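Solute Binding Protein, BlMnBP1 in complex with mannotriose (Bifidobacterium, PDB 6FUV) binds beta-manno-oligosaccharides such as mannotriose outside the cell and probably delivers them to an ABC transporter for uptake. Local coordinates at residues 1-9 with 311-319; 125-133 with 299-308. All coordinates share one frame; numbering follows the deposited sequence.

Interaction 1 of 2, residues 1-9 with 311-319; sequences NNKAGVTYP and KNSDKDRQE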
loop_
_atom_site.group_PDB
_atom_site.type_symbol
_atom_site.label_atom_id
_atom_site.label_comp_id
_atom_site.label_asym_id
_atom_site.label_seq_id
_atom_site.Cartn_x
_atom_site.Cartn_y
_atom_site.Cartn_z
ATOM N N ASN A 1 -16.957 -16.862 -10.194
ATOM C CA ASN A 1 -18.157 -16.301 -10.866
ATOM C C ASN A 1 -17.863 -16.083 -12.366
ATOM O O ASN A 1 -18.271 -15.080 -12.964
ATOM C CB ASN A 1 -18.584 -14.974 -10.241
ATOM C CG ASN A 1 -18.879 -15.085 -8.762
ATOM O OD1 ASN A 1 -19.980 -15.466 -8.357
ATOM N ND2 ASN A 1 -17.887 -14.748 -7.940
ATOM N N ASN A 2 -17.149 -17.040 -12.948
ATOM C CA ASN A 2 -16.554 -16.890 -14.268
ATOM C C ASN A 2 -17.590 -17.341 -15.278
ATOM O O ASN A 2 -17.840 -18.541 -15.420
ATOM C CB ASN A 2 -15.271 -17.707 -14.393
ATOM C CG ASN A 2 -14.455 -17.318 -15.567
ATOM O OD1 ASN A 2 -14.986 -17.068 -16.637
ATOM N ND2 ASN A 2 -13.137 -17.242 -15.377
ATOM N N LYS A 3 -18.136 -16.384 -16.020
ATOM C CA LYS A 3 -19.172 -16.664 -16.992
ATOM C C LYS A 3 -18.575 -17.280 -18.239
ATOM O O LYS A 3 -19.207 -18.145 -18.846
ATOM C CB LYS A 3 -19.949 -15.376 -17.321
ATOM C CG LYS A 3 -20.778 -14.870 -16.162
ATOM C CD LYS A 3 -21.494 -13.564 -16.413
ATOM C CE LYS A 3 -22.007 -12.944 -15.117
ATOM N NZ LYS A 3 -22.424 -11.513 -15.216
ATOM N N ALA A 4 -17.381 -16.833 -18.659
ATOM C CA ALA A 4 -16.774 -17.405 -19.865
ATOM C C ALA A 4 -15.961 -18.660 -19.595
ATOM O O ALA A 4 -15.521 -19.323 -20.537
ATOM C CB ALA A 4 -15.859 -16.402 -20.564
ATOM N N GLY A 5 -15.771 -19.023 -18.339
ATOM C CA GLY A 5 -14.996 -20.198 -18.004
ATOM C C GLY A 5 -13.557 -20.140 -18.482
ATOM O O GLY A 5 -12.844 -21.156 -18.511
ATOM N N VAL A 6 -13.116 -18.946 -18.865
ATOM C CA VAL A 6 -11.722 -18.718 -19.219
ATOM C C VAL A 6 -10.985 -18.245 -17.979
ATOM O O VAL A 6 -11.366 -17.235 -17.385
ATOM C CB VAL A 6 -11.598 -17.688 -20.347
ATOM C CG1 VAL A 6 -10.140 -17.284 -20.526
ATOM C CG2 VAL A 6 -12.173 -18.262 -21.623
ATOM N N THR A 7 -9.943 -18.971 -17.579
ATOM C CA THR A 7 -9.187 -18.569 -16.402
ATOM C C THR A 7 -7.842 -17.958 -16.776
ATOM O O THR A 7 -7.354 -18.105 -17.892
ATOM C CB THR A 7 -8.970 -19.747 -15.439
ATOM O OG1 THR A 7 -8.119 -20.750 -16.020
ATOM C CG2 THR A 7 -10.273 -20.380 -15.046
ATOM N N TYR A 8 -7.240 -17.261 -15.820
ATOM C CA TYR A 8 -5.995 -16.533 -16.080
ATOM C C TYR A 8 -4.846 -17.448 -16.496
ATOM O O TYR A 8 -4.144 -17.122 -17.468
ATOM C CB TYR A 8 -5.650 -15.696 -14.831
ATOM C CG TYR A 8 -4.366 -14.921 -14.846
ATOM C CD1 TYR A 8 -3.127 -15.564 -14.793
ATOM C CD2 TYR A 8 -4.370 -13.544 -14.851
ATOM C CE1 TYR A 8 -1.940 -14.812 -14.791
ATOM C CE2 TYR A 8 -3.191 -12.823 -14.852
ATOM C CZ TYR A 8 -1.984 -13.470 -14.809
ATOM O OH TYR A 8 -0.835 -12.694 -14.816
ATOM N N PRO A 9 -4.635 -18.625 -15.890
ATOM C CA PRO A 9 -3.534 -19.479 -16.378
ATOM C C PRO A 9 -3.761 -19.925 -17.799
ATOM O O PRO A 9 -2.806 -20.208 -18.521
ATOM C CB PRO A 9 -3.520 -20.667 -15.394
ATOM C CG PRO A 9 -4.166 -20.114 -14.145
ATOM C CD PRO A 9 -5.250 -19.163 -14.667
ATOM N N LYS A 311 -18.240 -9.299 -11.188
ATOM C CA LYS A 311 -19.115 -10.398 -11.547
ATOM C C LYS A 311 -20.372 -9.952 -12.259
ATOM O O LYS A 311 -21.001 -10.786 -12.917
ATOM C CB LYS A 311 -19.521 -11.217 -10.333
ATOM C CG LYS A 311 -20.242 -10.504 -9.238
ATOM C CD LYS A 311 -20.301 -11.450 -8.003
ATOM C CE LYS A 311 -21.164 -12.711 -8.223
ATOM N NZ LYS A 311 -22.610 -12.470 -7.844
ATOM N N ASN A 312 -20.735 -8.668 -12.176
ATOM C CA ASN A 312 -21.885 -8.185 -12.935
ATOM C C ASN A 312 -21.606 -8.139 -14.427
ATOM O O ASN A 312 -22.529 -8.282 -15.235
ATOM C CB ASN A 312 -22.317 -6.793 -12.492
ATOM C CG ASN A 312 -22.800 -6.760 -11.073
ATOM O OD1 ASN A 312 -23.228 -7.755 -10.530
ATOM N ND2 ASN A 312 -22.727 -5.587 -10.459
ATOM N N SER A 313 -20.359 -7.902 -14.803
ATOM C CA SER A 313 -20.006 -7.754 -16.201
ATOM C C SER A 313 -20.370 -9.012 -16.998
ATOM O O SER A 313 -20.248 -10.151 -16.519
ATOM C CB SER A 313 -18.498 -7.500 -16.342
ATOM O OG SER A 313 -18.064 -6.504 -15.473
ATOM N N ASP A 314 -20.751 -8.810 -18.257
ATOM C CA ASP A 314 -21.173 -9.927 -19.087
ATOM C C ASP A 314 -19.982 -10.784 -19.468
ATOM O O ASP A 314 -18.840 -10.488 -19.100
ATOM C CB ASP A 314 -21.923 -9.464 -20.333
ATOM C CG ASP A 314 -21.085 -8.620 -21.283
ATOM O OD1 ASP A 314 -19.852 -8.720 -21.274
ATOM O OD2 ASP A 314 -21.690 -7.849 -22.054
ATOM N N LYS A 315 -20.281 -11.903 -20.134
ATOM C CA LYS A 315 -19.286 -12.922 -20.434
ATOM C C LYS A 315 -18.105 -12.332 -21.179
ATOM O O LYS A 315 -16.954 -12.588 -20.824
ATOM C CB LYS A 315 -19.968 -14.032 -21.232
ATOM C CG LYS A 315 -19.280 -15.341 -21.277
ATOM C CD LYS A 315 -20.137 -16.441 -22.024
ATOM C CE LYS A 315 -20.921 -15.867 -23.187
ATOM N NZ LYS A 315 -21.779 -16.901 -23.899
ATOM N N ASP A 316 -18.381 -11.538 -22.220
ATOM C CA ASP A 316 -17.324 -10.943 -23.039
ATOM C C ASP A 316 -16.468 -9.965 -22.250
ATOM O O ASP A 316 -15.261 -9.910 -22.437
ATOM C CB ASP A 316 -17.909 -10.192 -24.247
ATOM C CG ASP A 316 -18.339 -11.096 -25.364
ATOM O OD1 ASP A 316 -18.197 -12.318 -25.246
ATOM O OD2 ASP A 316 -18.860 -10.549 -26.342
ATOM N N ARG A 317 -17.077 -9.137 -21.422
ATOM C CA ARG A 317 -16.304 -8.136 -20.699
ATOM C C ARG A 317 -15.457 -8.771 -19.616
ATOM O O ARG A 317 -14.335 -8.315 -19.369
ATOM C CB ARG A 317 -17.214 -7.076 -20.088
ATOM C CG ARG A 317 -17.917 -6.190 -21.156
ATOM C CD ARG A 317 -18.580 -4.961 -20.526
ATOM N NE ARG A 317 -18.960 -4.040 -21.591
ATOM C CZ ARG A 317 -20.159 -3.989 -22.154
ATOM N NH1 ARG A 317 -21.118 -4.767 -21.704
ATOM N NH2 ARG A 317 -20.397 -3.152 -23.154
ATOM N N GLN A 318 -15.981 -9.816 -18.953
ATOM C CA GLN A 318 -15.191 -10.520 -17.955
ATOM C C GLN A 318 -13.910 -11.043 -18.587
ATOM O O GLN A 318 -12.827 -10.841 -18.056
ATOM C CB GLN A 318 -15.987 -11.669 -17.313
ATOM C CG GLN A 318 -17.125 -11.260 -16.406
ATOM C CD GLN A 318 -17.717 -12.405 -15.666
ATOM O OE1 GLN A 318 -17.385 -13.566 -15.914
ATOM N NE2 GLN A 318 -18.531 -12.092 -14.694
ATOM N N GLU A 319 -14.013 -11.721 -19.723
ATOM C CA GLU A 319 -12.839 -12.284 -20.378
ATOM C C GLU A 319 -11.914 -11.190 -20.897
ATOM O O GLU A 319 -10.707 -11.286 -20.745
ATOM C CB GLU A 319 -13.294 -13.213 -21.506
ATOM C CG GLU A 319 -12.210 -13.605 -22.454
ATOM C CD GLU A 319 -12.580 -14.704 -23.436
ATOM O OE1 GLU A 319 -13.781 -14.990 -23.603
ATOM O OE2 GLU A 319 -11.637 -15.290 -24.042
HETATM O O HOH W 1 -20.817 -13.930 -12.222
#
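Lys3 reaches across the turn in front of helix 315-330 and plants its ammonium group among backbone carbonyls of residues 311-313. With CG anti to the carbonyl carbon (chi1 -68°) and the chain extended beyond it, the side chain crosses that of Gln318 at about a right angle. Its CB lies 3.4 Å from OE1 of Gln318 and also meets CG of Lys315. CG rests on the amide of Gln318, and CD meets both NE2 of Gln318 and O of Ser313 on one side. CE of Lys3 comes 3.2 Å from O of Lys311. At the tip, NZ of Lys3 makes two hydrogen bonds, one of 2.8 Å to O of Lys311. In the other, NZ of Lys3 lies 2.9 Å from O of Ser313. The first oxygen is approached 19° from its carbonyl plane, the second from well above its own. Main-chain oxygens of Lys311 and Ser313 thus hold the ammonium group.

Gln318 returns the grip at the other end of the lysine. Its OE1 accepts from the backbone N of Lys3 at 2.9 Å, almost straight at 171°, while NE2 makes weak bonds to O of Asn1 and to O of Asn310. A water donates to both O of Asn1 and O of Lys311, bridging the chains beside the lysine tip. OD1 of Asn1 comes 3.0 Å from CE of Lys311, whose chain is bent at its last two torsions, and ND2 of Asn1 is held by the carbonyls of Phe99 and Ser96. Farther along, the aliphatic part of Lys315 packs on Ala4, and CG2 of Val6 lies 3.9 Å from OE2 of Glu319.

Asp314 caps the helix, its OD1 accepting from N of Arg317. The contact therefore joins an irregular N-terminal segment to an N-capped helix start, at the surface of a periplasmic-binding-protein fold.

Interaction 2 of 2, residues 125-133 with 299-308; sequences YGVATDGQT and ATLAGNYSMG. With BMA (beta-D-mannopyranose), chain B; BMA (beta-D-mannopyranose), chain C.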
loop_
_atom_site.group_PDB
_atom_site.type_symbol
_atom_site.label_atom_id
_atom_site.label_comp_id
_atom_site.label_asym_id
_atom_site.label_seq_id
_atom_site.Cartn_x
_atom_site.Cartn_y
_atom_site.Cartn_z
ATOM N N TYR A 125 -8.936 -13.833 -6.300
ATOM C CA TYR A 125 -9.857 -12.834 -6.805
ATOM C C TYR A 125 -9.183 -11.517 -7.144
ATOM O O TYR A 125 -9.822 -10.643 -7.749
ATOM C CB TYR A 125 -10.961 -12.585 -5.768
ATOM C CG TYR A 125 -11.846 -13.795 -5.586
ATOM C CD1 TYR A 125 -12.890 -14.056 -6.459
ATOM C CD2 TYR A 125 -11.616 -14.685 -4.579
ATOM C CE1 TYR A 125 -13.710 -15.174 -6.282
ATOM C CE2 TYR A 125 -12.397 -15.800 -4.403
ATOM C CZ TYR A 125 -13.431 -16.061 -5.268
ATOM O OH TYR A 125 -14.217 -17.177 -5.137
ATOM N N GLY A 126 -7.908 -11.374 -6.798
ATOM C CA GLY A 126 -7.164 -10.168 -7.087
ATOM C C GLY A 126 -5.748 -10.390 -7.524
ATOM O O GLY A 126 -5.106 -11.272 -6.994
ATOM N N VAL A 127 -5.270 -9.609 -8.486
ATOM C CA VAL A 127 -3.893 -9.605 -8.965
ATOM C C VAL A 127 -3.350 -8.203 -8.696
ATOM O O VAL A 127 -3.941 -7.197 -9.143
ATOM C CB VAL A 127 -3.806 -9.967 -10.458
ATOM C CG1 VAL A 127 -2.361 -9.833 -10.977
ATOM C CG2 VAL A 127 -4.349 -11.371 -10.670
ATOM N N ALA A 128 -2.244 -8.137 -7.948
ATOM C CA ALA A 128 -1.695 -6.853 -7.553
ATOM C C ALA A 128 -1.081 -6.184 -8.769
ATOM O O ALA A 128 -0.535 -6.851 -9.651
ATOM C CB ALA A 128 -0.671 -7.030 -6.458
ATOM N N THR A 129 -1.255 -4.866 -8.855
ATOM C CA THR A 129 -0.632 -4.150 -9.956
ATOM C C THR A 129 0.881 -4.258 -9.870
ATOM O O THR A 129 1.563 -4.233 -10.897
ATOM C CB THR A 129 -1.067 -2.700 -9.972
ATOM O OG1 THR A 129 -0.574 -2.088 -8.798
ATOM C CG2 THR A 129 -2.574 -2.585 -10.067
ATOM N N ASP A 130 1.424 -4.256 -8.658
ATOM C CA ASP A 130 2.826 -4.577 -8.426
ATOM C C ASP A 130 3.047 -4.891 -6.952
ATOM O O ASP A 130 2.127 -4.776 -6.136
ATOM C CB ASP A 130 3.740 -3.453 -8.871
ATOM C CG ASP A 130 3.444 -2.146 -8.238
ATOM O OD1 ASP A 130 3.240 -2.099 -7.012
ATOM O OD2 ASP A 130 3.469 -1.129 -8.983
ATOM N N GLY A 131 4.270 -5.349 -6.651
ATOM C CA GLY A 131 4.663 -5.611 -5.289
ATOM C C GLY A 131 5.105 -4.329 -4.600
ATOM O O GLY A 131 5.788 -3.490 -5.183
ATOM N N GLN A 132 4.725 -4.194 -3.332
ATOM C CA GLN A 132 5.012 -2.968 -2.607
ATOM C C GLN A 132 5.695 -3.265 -1.280
ATOM O O GLN A 132 5.491 -4.325 -0.655
ATOM C CB GLN A 132 3.731 -2.140 -2.373
ATOM C CG GLN A 132 3.351 -1.285 -3.578
ATOM C CD GLN A 132 4.380 -0.232 -3.922
ATOM O OE1 GLN A 132 4.826 0.491 -3.082
ATOM N NE2 GLN A 132 4.750 -0.152 -5.177
ATOM N N THR A 133 6.532 -2.312 -0.890
ATOM C CA THR A 133 7.012 -2.192 0.473
ATOM C C THR A 133 6.622 -0.812 0.994
ATOM O O THR A 133 6.261 0.088 0.229
ATOM C CB THR A 133 8.527 -2.330 0.583
ATOM O OG1 THR A 133 9.177 -1.330 -0.209
ATOM C CG2 THR A 133 9.006 -3.667 0.125
ATOM N N ALA A 299 11.413 -5.491 5.703
ATOM C CA ALA A 299 10.280 -4.838 5.071
ATOM C C ALA A 299 9.240 -5.866 4.642
ATOM O O ALA A 299 9.535 -6.841 3.958
ATOM C CB ALA A 299 10.741 -4.041 3.861
ATOM N N THR A 300 8.006 -5.638 5.031
ATOM C CA THR A 300 6.927 -6.486 4.559
ATOM C C THR A 300 6.779 -6.293 3.063
ATOM O O THR A 300 6.757 -5.164 2.563
ATOM C CB THR A 300 5.611 -6.163 5.266
ATOM O OG1 THR A 300 5.807 -6.302 6.672
ATOM C CG2 THR A 300 4.560 -7.137 4.842
ATOM N N LEU A 301 6.695 -7.399 2.344
ATOM C CA LEU A 301 6.320 -7.399 0.939
ATOM C C LEU A 301 4.831 -7.711 0.853
ATOM O O LEU A 301 4.377 -8.776 1.293
ATOM C CB LEU A 301 7.137 -8.410 0.150
ATOM C CG LEU A 301 6.854 -8.615 -1.319
ATOM C CD1 LEU A 301 6.905 -7.322 -2.055
ATOM C CD2 LEU A 301 7.850 -9.678 -1.855
ATOM N N ALA A 302 4.072 -6.768 0.312
ATOM C CA ALA A 302 2.636 -6.948 0.164
ATOM C C ALA A 302 2.208 -6.231 -1.101
ATOM O O ALA A 302 2.910 -5.372 -1.636
ATOM C CB ALA A 302 1.839 -6.457 1.377
ATOM N N GLY A 303 1.060 -6.615 -1.614
ATOM C CA GLY A 303 0.609 -6.024 -2.854
ATOM C C GLY A 303 0.280 -4.540 -2.752
ATOM O O GLY A 303 -0.107 -4.010 -1.700
ATOM N N ASN A 304 0.457 -3.900 -3.886
ATOM C CA ASN A 304 -0.217 -2.620 -4.137
ATOM C C ASN A 304 -1.728 -2.952 -4.233
ATOM O O ASN A 304 -2.132 -4.075 -3.952
ATOM C CB ASN A 304 0.331 -2.013 -5.418
ATOM C CG ASN A 304 0.156 -0.514 -5.463
ATOM O OD1 ASN A 304 -0.656 0.031 -4.757
ATOM N ND2 ASN A 304 0.945 0.146 -6.277
ATOM N N TYR A 305 -2.565 -2.015 -4.651
ATOM C CA TYR A 305 -3.973 -2.310 -4.926
ATOM C C TYR A 305 -4.018 -3.435 -5.948
ATOM O O TYR A 305 -3.194 -3.464 -6.879
ATOM C CB TYR A 305 -4.718 -1.071 -5.462
ATOM C CG TYR A 305 -5.448 -0.233 -4.406
ATOM C CD1 TYR A 305 -6.564 -0.698 -3.782
ATOM C CD2 TYR A 305 -5.042 1.047 -4.109
ATOM C CE1 TYR A 305 -7.234 0.050 -2.827
ATOM C CE2 TYR A 305 -5.699 1.812 -3.185
ATOM C CZ TYR A 305 -6.806 1.295 -2.531
ATOM O OH TYR A 305 -7.477 2.047 -1.620
ATOM N N SER A 306 -4.945 -4.380 -5.731
ATOM C CA SER A 306 -5.146 -5.487 -6.641
ATOM C C SER A 306 -6.269 -5.204 -7.643
ATOM O O SER A 306 -7.245 -4.516 -7.365
ATOM C CB SER A 306 -5.493 -6.766 -5.877
ATOM O OG SER A 306 -4.427 -7.364 -5.233
ATOM N N MET A 307 -6.135 -5.777 -8.816
ATOM C CA MET A 307 -7.156 -5.648 -9.846
ATOM C C MET A 307 -8.181 -6.748 -9.663
ATOM O O MET A 307 -7.821 -7.916 -9.639
ATOM C CB MET A 307 -6.546 -5.695 -11.243
ATOM C CG MET A 307 -5.923 -4.369 -11.667
ATOM S SD MET A 307 -4.824 -4.577 -13.043
ATOM C CE MET A 307 -3.472 -5.444 -12.228
ATOM N N GLY A 308 -9.440 -6.345 -9.483
ATOM C CA GLY A 308 -10.565 -7.266 -9.377
ATOM C C GLY A 308 -11.573 -7.040 -10.493
ATOM O O GLY A 308 -11.744 -5.926 -10.978
HETATM C C1 BMA B . -1.675 1.966 -1.637
HETATM C C2 BMA B . -0.431 1.148 -1.345
HETATM C C3 BMA B . -0.775 -0.332 -1.094
HETATM C C4 BMA B . -1.951 -0.395 -0.066
HETATM C C5 BMA B . -3.101 0.461 -0.543
HETATM C C6 BMA B . -4.300 0.413 0.393
HETATM O O2 BMA B . 0.173 1.689 -0.149
HETATM O O3 BMA B . 0.336 -1.147 -0.650
HETATM O O4 BMA B . -2.405 -1.691 0.086
HETATM O O5 BMA B . -2.645 1.798 -0.627
HETATM O O6 BMA B . -3.957 1.048 1.601
HETATM C C1 BMA C . -2.742 6.793 -3.504
HETATM C C2 BMA C . -3.646 6.214 -2.383
HETATM C C3 BMA C . -2.908 5.188 -1.649
HETATM C C4 BMA C . -2.219 4.145 -2.559
HETATM C C5 BMA C . -1.422 4.814 -3.675
HETATM C C6 BMA C . -0.977 3.820 -4.748
HETATM O O2 BMA C . -4.769 5.574 -2.922
HETATM O O3 BMA C . -3.802 4.578 -0.738
HETATM O O4 BMA C . -1.313 3.347 -1.737
HETATM O O5 BMA C . -2.304 5.788 -4.339
HETATM O O6 BMA C . -2.151 3.104 -5.246
#
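Val127 and Met307 form an antiparallel hydrogen-bonded pair in which N of Met307 donates to O of Val127 at 2.6 Å and the return bond is longer. Ala128 and Ser306 follow as a non-hydrogen-bonded pair. Pairing resumes at Gly131 and Gly303, and the next pair, Gln132 and Ala302, is bonded in both directions. Between these strand pieces, N of Thr129 donates to O of Tyr305 and N of Asn304 to O of Asp130, so the interrupted stretch remains tied across. CA-H...O contacts from Gly126, Ser306 and Leu301 accompany the ladder.

Side-chain polar bonds gather at Asp130. Its OD1 receives ND2 of Asn304 at 3.3 Å and NE2 of Gln132 at 3.1 Å, from opposite faces of the carboxylate. With CG anti to the backbone N (chi1 -156°), the amide of Asn304 reaches Asp130 through ND2, while its OD1 takes the N-H of Tyr305. The Asn304 and Gln132 side chains run side by side, with amide planes 56° apart, and OE1 of Gln132 accepts from N of Trp269.

Nonpolar packing is led by Met307, whose CE bends over to meet CG2 of Thr129 at 3.7 Å. The two side chains cross at about a right angle, beside Met86 of strand 84-86. CG of Gln132 rests on CB of Asn304.

The sugars meet the segment at Gly303, Asn304 and Tyr305. O3 of the chain B mannose donates to O of Gly303 at 3.1 Å. The chain C mannose gives a weak bond from O6 to OD1 of Asn304, while its O2 lies at the Tyr305 ring edge.

Asp130 probably serves as a second-shell acceptor which, with the N-H of Tyr305 on OD1, restrains the amide of Asn304. OD1 is left facing the sugars, and Tyr305 offers one ring face to C5 of the chain B mannose, near the rim.

The centres of the two interactions lie 22 Å apart, and the contacts share no residue-to-residue touch. They adjoin in sequence: strand 298-309, which carries the 299-308 side of interaction 2, leads directly into residues 311-319 and helix 315-330. Interaction 1 pairs the beginning of the chain with that helix start, so both segments of interaction 2 fall between its two partners in the sequence. The helix also packs back on the strands, Val325 touching Val127 and Met307. Strand and helix thus lead from interaction 2, whose centre lies about 7 Å from that of the chain and which lines the sugar pocket, to the surface, where the N-terminal segment is fastened.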